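Local coordinates for protein alcohol dehydrogenase (Thermus thermophilus, PDB 2EIH) that binds zinc and probably acts as an NAD-dependent alcohol dehydrogenase of the medium-chain, zinc-binding family, at residues 119-124 with 324-329; 153-158 with 298-303. All coordinates share one frame; numbering follows the deposited sequence.

Contact 1: residues 119-124 with 324-329; sequences GTYAEY and EGHRLL
Tyr-121 meets His-326 with the outer end of its ring: its OH lies against the imidazole edge and accepts a hydrogen bond from NE2 of His-326 at 2.9 Å. The hydroxyl sits close to the imidazole plane, just 6° out of it, so the N-H is aimed well, while the two side chains approach each other at a slant without stacking. Little else touches, and the joint surface is only 68 Å². The nearest backbones, at Tyr-121 and Gly-325, stay 11.6 Å apart between their CA atoms, a gap that the two long side chains bridge. With CG anti to the carbonyl carbon (chi1 -75°), the tyrosine ring is carried out of the loop toward the helix.

Both polar ends have further partners. The Tyr-121 hydroxyl also bonds Asp-43 OD2, and ND1 of His-326 bonds Arg-47 NE, so the phenol is gripped twice and the imidazole is held through both nitrogens, which should fix its rotation. Leu-61 packs against both Tyr-121 and His-326. These two are buried, and with Asp-43 and Arg-47 they tie the loop before strand 124-128 to helices 322-330 and 41-48. Helix 322-330 links the parallel strands 313-318 and 337-341 in a beta-alpha-beta connection, part of the GroES-like catalytic domain of medium-chain dehydrogenases.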
loop_
_atom_site.group_PDB
_atom_site.type_symbol
_atom_site.label_atom_id
_atom_site.label_comp_id
_atom_site.label_asym_id
_atom_site.label_seq_id
_atom_site.Cartn_x
_atom_site.Cartn_y
_atom_site.Cartn_z
ATOM N N GLY A 119 29.906 2.296 -22.142
ATOM C CA GLY A 119 29.664 3.013 -20.901
ATOM C C GLY A 119 30.512 4.226 -20.579
ATOM O O GLY A 119 30.895 4.997 -21.461
ATOM N N THR A 120 30.824 4.376 -19.296
ATOM C CA THR A 120 31.586 5.518 -18.820
ATOM C C THR A 120 33.108 5.433 -18.751
ATOM O O THR A 120 33.739 6.380 -18.311
ATOM C CB THR A 120 31.039 5.970 -17.435
ATOM O OG1 THR A 120 31.114 4.884 -16.498
ATOM C CG2 THR A 120 29.586 6.416 -17.574
ATOM N N TYR A 121 33.704 4.325 -19.181
ATOM C CA TYR A 121 35.167 4.203 -19.156
ATOM C C TYR A 121 35.809 4.953 -20.332
ATOM O O TYR A 121 36.730 4.439 -20.974
ATOM C CB TYR A 121 35.604 2.751 -19.268
ATOM C CG TYR A 121 35.426 1.893 -18.024
ATOM C CD1 TYR A 121 34.333 2.052 -17.169
ATOM C CD2 TYR A 121 36.282 0.825 -17.795
ATOM C CE1 TYR A 121 34.099 1.152 -16.125
ATOM C CE2 TYR A 121 36.070 -0.077 -16.764
ATOM C CZ TYR A 121 34.976 0.081 -15.938
ATOM O OH TYR A 121 34.741 -0.848 -14.964
ATOM N N ALA A 122 35.324 6.158 -20.616
ATOM C CA ALA A 122 35.855 6.983 -21.697
ATOM C C ALA A 122 35.718 8.458 -21.344
ATOM O O ALA A 122 35.141 8.803 -20.321
ATOM C CB ALA A 122 35.110 6.681 -22.986
ATOM N N GLU A 123 36.244 9.314 -22.208
ATOM C CA GLU A 123 36.179 10.750 -22.007
ATOM C C GLU A 123 34.824 11.320 -22.407
ATOM O O GLU A 123 34.507 12.445 -22.065
ATOM C CB GLU A 123 37.290 11.454 -22.809
ATOM C CG GLU A 123 38.718 11.098 -22.396
ATOM C CD GLU A 123 39.762 11.713 -23.310
ATOM O OE1 GLU A 123 39.657 11.540 -24.546
ATOM O OE2 GLU A 123 40.704 12.366 -22.801
ATOM N N TYR A 124 34.037 10.553 -23.151
ATOM C CA TYR A 124 32.725 11.014 -23.583
ATOM C C TYR A 124 31.730 9.876 -23.671
ATOM O O TYR A 124 32.095 8.730 -23.919
ATOM C CB TYR A 124 32.797 11.690 -24.957
ATOM C CG TYR A 124 33.720 12.870 -25.017
ATOM C CD1 TYR A 124 35.088 12.704 -25.261
ATOM C CD2 TYR A 124 33.232 14.164 -24.816
ATOM C CE1 TYR A 124 35.943 13.805 -25.292
ATOM C CE2 TYR A 124 34.085 15.260 -24.846
ATOM C CZ TYR A 124 35.436 15.072 -25.088
ATOM O OH TYR A 124 36.276 16.162 -25.123
ATOM N N GLU A 324 43.687 -2.480 -12.838
ATOM C CA GLU A 324 44.042 -2.500 -11.421
ATOM C C GLU A 324 42.805 -2.227 -10.585
ATOM O O GLU A 324 42.686 -2.718 -9.466
ATOM C CB GLU A 324 45.095 -1.437 -11.120
ATOM C CG GLU A 324 45.344 -1.253 -9.632
ATOM C CD GLU A 324 46.064 -2.430 -9.005
ATOM O OE1 GLU A 324 45.965 -3.559 -9.537
ATOM O OE2 GLU A 324 46.722 -2.236 -7.960
ATOM N N GLY A 325 41.894 -1.424 -11.134
ATOM C CA GLY A 325 40.673 -1.105 -10.427
ATOM C C GLY A 325 39.775 -2.320 -10.299
ATOM O O GLY A 325 39.109 -2.500 -9.278
ATOM N N HIS A 326 39.746 -3.167 -11.325
ATOM C CA HIS A 326 38.901 -4.357 -11.253
ATOM C C HIS A 326 39.459 -5.364 -10.259
ATOM O O HIS A 326 38.718 -6.180 -9.715
ATOM C CB HIS A 326 38.757 -5.030 -12.621
ATOM C CG HIS A 326 37.627 -4.485 -13.449
ATOM N ND1 HIS A 326 36.838 -5.301 -14.237
ATOM C CD2 HIS A 326 37.190 -3.231 -13.640
ATOM C CE1 HIS A 326 35.959 -4.555 -14.880
ATOM N NE2 HIS A 326 36.143 -3.294 -14.542
ATOM N N ARG A 327 40.769 -5.312 -10.030
ATOM C CA ARG A 327 41.398 -6.219 -9.077
ATOM C C ARG A 327 40.942 -5.821 -7.673
ATOM O O ARG A 327 40.437 -6.645 -6.907
ATOM C CB ARG A 327 42.918 -6.121 -9.189
ATOM C CG ARG A 327 43.660 -7.013 -8.223
ATOM C CD ARG A 327 45.160 -6.821 -8.327
ATOM N NE ARG A 327 45.719 -6.596 -7.001
ATOM C CZ ARG A 327 45.648 -5.441 -6.349
ATOM N NH1 ARG A 327 45.050 -4.399 -6.909
ATOM N NH2 ARG A 327 46.154 -5.333 -5.129
ATOM N N LEU A 328 41.114 -4.541 -7.352
ATOM C CA LEU A 328 40.712 -4.001 -6.061
ATOM C C LEU A 328 39.279 -4.337 -5.704
ATOM O O LEU A 328 38.961 -4.622 -4.550
ATOM C CB LEU A 328 40.849 -2.483 -6.056
ATOM C CG LEU A 328 42.240 -1.897 -5.906
ATOM C CD1 LEU A 328 42.170 -0.405 -6.130
ATOM C CD2 LEU A 328 42.781 -2.216 -4.523
ATOM N N LEU A 329 38.409 -4.284 -6.700
ATOM C CA LEU A 329 36.997 -4.555 -6.491
ATOM C C LEU A 329 36.693 -6.031 -6.327
ATOM O O LEU A 329 35.864 -6.414 -5.507
ATOM C CB LEU A 329 36.186 -3.994 -7.656
ATOM C CG LEU A 329 34.677 -4.046 -7.454
ATOM C CD1 LEU A 329 34.290 -3.297 -6.183
ATOM C CD2 LEU A 329 34.002 -3.428 -8.667
#

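Contact 2: residues 153-158 with 298-303; sequences TAWQMV and FPILRF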
loop_
_atom_site.group_PDB
_atom_site.type_symbol
_atom_site.label_atom_id
_atom_site.label_comp_id
_atom_site.label_asym_id
_atom_site.label_seq_id
_atom_site.Cartn_x
_atom_site.Cartn_y
_atom_site.Cartn_z
ATOM N N THR A 153 19.959 1.083 -5.909
ATOM C CA THR A 153 19.749 -0.302 -5.532
ATOM C C THR A 153 19.419 -0.406 -4.049
ATOM O O THR A 153 18.525 -1.147 -3.658
ATOM C CB THR A 153 20.998 -1.140 -5.845
ATOM O OG1 THR A 153 21.240 -1.108 -7.254
ATOM C CG2 THR A 153 20.815 -2.577 -5.390
ATOM N N ALA A 154 20.142 0.346 -3.229
ATOM C CA ALA A 154 19.916 0.338 -1.794
ATOM C C ALA A 154 18.551 0.940 -1.467
ATOM O O ALA A 154 17.890 0.529 -0.513
ATOM C CB ALA A 154 21.010 1.132 -1.091
ATOM N N TRP A 155 18.132 1.915 -2.259
ATOM C CA TRP A 155 16.863 2.580 -2.012
ATOM C C TRP A 155 15.660 1.679 -2.274
ATOM O O TRP A 155 14.723 1.647 -1.475
ATOM C CB TRP A 155 16.778 3.856 -2.849
ATOM C CG TRP A 155 15.516 4.629 -2.623
ATOM C CD1 TRP A 155 14.266 4.305 -3.059
ATOM C CD2 TRP A 155 15.389 5.874 -1.927
ATOM N NE1 TRP A 155 13.373 5.277 -2.692
ATOM C CE2 TRP A 155 14.036 6.258 -2.000
ATOM C CE3 TRP A 155 16.294 6.716 -1.266
ATOM C CZ2 TRP A 155 13.553 7.438 -1.419
ATOM C CZ3 TRP A 155 15.823 7.886 -0.691
ATOM C CH2 TRP A 155 14.459 8.244 -0.781
ATOM N N GLN A 156 15.683 0.946 -3.385
ATOM C CA GLN A 156 14.578 0.048 -3.689
ATOM C C GLN A 156 14.481 -1.018 -2.612
ATOM O O GLN A 156 13.385 -1.379 -2.202
ATOM C CB GLN A 156 14.746 -0.628 -5.057
ATOM C CG GLN A 156 13.530 -1.479 -5.444
ATOM C CD GLN A 156 13.520 -1.934 -6.894
ATOM O OE1 GLN A 156 13.903 -3.063 -7.198
ATOM N NE2 GLN A 156 13.093 -1.052 -7.797
ATOM N N MET A 157 15.625 -1.512 -2.148
ATOM C CA MET A 157 15.635 -2.540 -1.116
ATOM C C MET A 157 15.092 -2.022 0.220
ATOM O O MET A 157 14.196 -2.630 0.808
ATOM C CB MET A 157 17.050 -3.097 -0.922
ATOM C CG MET A 157 17.593 -3.851 -2.126
ATOM S SD MET A 157 19.228 -4.589 -1.787
ATOM C CE MET A 157 20.196 -3.175 -1.880
ATOM N N VAL A 158 15.615 -0.888 0.680
ATOM C CA VAL A 158 15.208 -0.279 1.949
ATOM C C VAL A 158 13.802 0.331 1.925
ATOM O O VAL A 158 12.934 -0.048 2.707
ATOM C CB VAL A 158 16.240 0.814 2.360
ATOM C CG1 VAL A 158 15.807 1.520 3.641
ATOM C CG2 VAL A 158 17.610 0.170 2.552
ATOM N N PHE A 298 16.132 11.295 -8.041
ATOM C CA PHE A 298 15.862 12.692 -7.679
ATOM C C PHE A 298 15.864 12.911 -6.167
ATOM O O PHE A 298 16.569 13.786 -5.661
ATOM C CB PHE A 298 14.541 13.144 -8.304
ATOM C CG PHE A 298 14.556 13.108 -9.806
ATOM C CD1 PHE A 298 14.377 11.903 -10.490
ATOM C CD2 PHE A 298 14.804 14.267 -10.541
ATOM C CE1 PHE A 298 14.447 11.848 -11.889
ATOM C CE2 PHE A 298 14.875 14.223 -11.936
ATOM C CZ PHE A 298 14.695 13.004 -12.614
ATOM N N PRO A 299 15.065 12.132 -5.419
ATOM C CA PRO A 299 15.099 12.352 -3.970
ATOM C C PRO A 299 16.504 12.069 -3.404
ATOM O O PRO A 299 16.984 12.782 -2.525
ATOM C CB PRO A 299 14.051 11.369 -3.442
ATOM C CG PRO A 299 14.052 10.282 -4.451
ATOM C CD PRO A 299 14.119 11.056 -5.757
ATOM N N ILE A 300 17.160 11.032 -3.918
ATOM C CA ILE A 300 18.497 10.671 -3.456
ATOM C C ILE A 300 19.467 11.849 -3.528
ATOM O O ILE A 300 20.043 12.232 -2.516
ATOM C CB ILE A 300 19.046 9.479 -4.265
ATOM C CG1 ILE A 300 18.262 8.219 -3.907
ATOM C CG2 ILE A 300 20.525 9.273 -3.983
ATOM C CD1 ILE A 300 18.633 6.974 -4.751
ATOM N N LEU A 301 19.622 12.431 -4.714
ATOM C CA LEU A 301 20.520 13.563 -4.915
ATOM C C LEU A 301 20.141 14.760 -4.037
ATOM O O LEU A 301 21.000 15.511 -3.578
ATOM C CB LEU A 301 20.560 13.929 -6.414
ATOM C CG LEU A 301 21.162 12.851 -7.358
ATOM C CD1 LEU A 301 20.933 13.192 -8.827
ATOM C CD2 LEU A 301 22.649 12.728 -7.086
ATOM N N ARG A 302 18.851 14.921 -3.787
ATOM C CA ARG A 302 18.353 15.997 -2.925
ATOM C C ARG A 302 18.901 15.780 -1.505
ATOM O O ARG A 302 19.450 16.689 -0.912
ATOM C CB ARG A 302 16.812 15.981 -2.916
ATOM C CG ARG A 302 16.150 17.345 -3.108
ATOM C CD ARG A 302 14.953 17.252 -4.052
ATOM N NE ARG A 302 14.015 16.196 -3.660
ATOM C CZ ARG A 302 13.313 15.478 -4.535
ATOM N NH1 ARG A 302 13.453 15.705 -5.834
ATOM N NH2 ARG A 302 12.460 14.544 -4.127
ATOM N N PHE A 303 18.741 14.569 -0.973
ATOM C CA PHE A 303 19.250 14.238 0.361
ATOM C C PHE A 303 20.775 14.370 0.398
ATOM O O PHE A 303 21.353 14.723 1.433
ATOM C CB PHE A 303 18.854 12.809 0.779
ATOM C CG PHE A 303 17.386 12.643 1.068
ATOM C CD1 PHE A 303 16.603 11.778 0.304
ATOM C CD2 PHE A 303 16.771 13.395 2.072
ATOM C CE1 PHE A 303 15.227 11.668 0.529
ATOM C CE2 PHE A 303 15.390 13.290 2.304
ATOM C CZ PHE A 303 14.623 12.433 1.535
#
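Trp-155 drives the six-membered end of its indole among Pro-299, Ile-300 and Phe-303, one turn of the facing helix. The tight part lies at Ile-300 and Phe-303: CG1 of Ile-300 comes to 3.6 Å from CE3 of Trp-155, and CE1 of Phe-303 to 3.7 Å from CH2 of Trp-155. Phe-303 CE1 lies in the indole plane at its edge, and the two side chains cross at about a right angle. Ile-300 instead runs alongside the tryptophan in the opposite sense, its CD1 reaching back to CB of Trp-155 at 4.1 Å. Setting CG opposite the backbone N (chi1 -178°) extends the indole across the space between the helices; the axes of segments 153-158 and 298-303 pass 11.6 Å apart at 107°. Helix 297-306 follows strand 285-288, an outermost strand, within this chain, of the six-stranded parallel sheet of the Rossmann fold; Phe-303 also touches Leu-189 of helix 180-189, on which Ala-154 packs from the other segment. Replacing Trp-155 by an alanine would probably open a gap between the helices and leave Ile-300, Pro-299 and Phe-303 without the indole they pack on.

Toward Pro-299 the packing is looser, with CB of the proline 4.1 Å from CH2 of Trp-155. Beyond it the helix turns to its more exposed side, where the guanidinium of Arg-302 lays one face over Phe-298 O and Pro-299 CA. NH1 of Arg-302 forms a salt bridge with Glu-97 of a second subunit, which also packs on Pro-299; Arg-165 of a third subunit touches Trp-155.

Contact 1 and contact 2 lie on opposite sides of the chain's centre, their own centres 24 Å apart and their nearest atoms about 13 Å apart, so neither touches the other. Along the sequence contact 2 is nested within the loop closed by contact 1: the chain leaves 119-124, forms the Rossmann fold and returns to 324-329. One contact is a polar link within the catalytic domain, the other an apolar wedge beside the nucleotide-binding fold. Both lie away from the zinc held by Cys-93, Cys-96, Cys-99 and Cys-107, a four-cysteine site of the structural kind in this family. Contact 2 nevertheless meets the zinc-binding segment of a second subunit through Glu-97, whereas no other subunit touches contact 1.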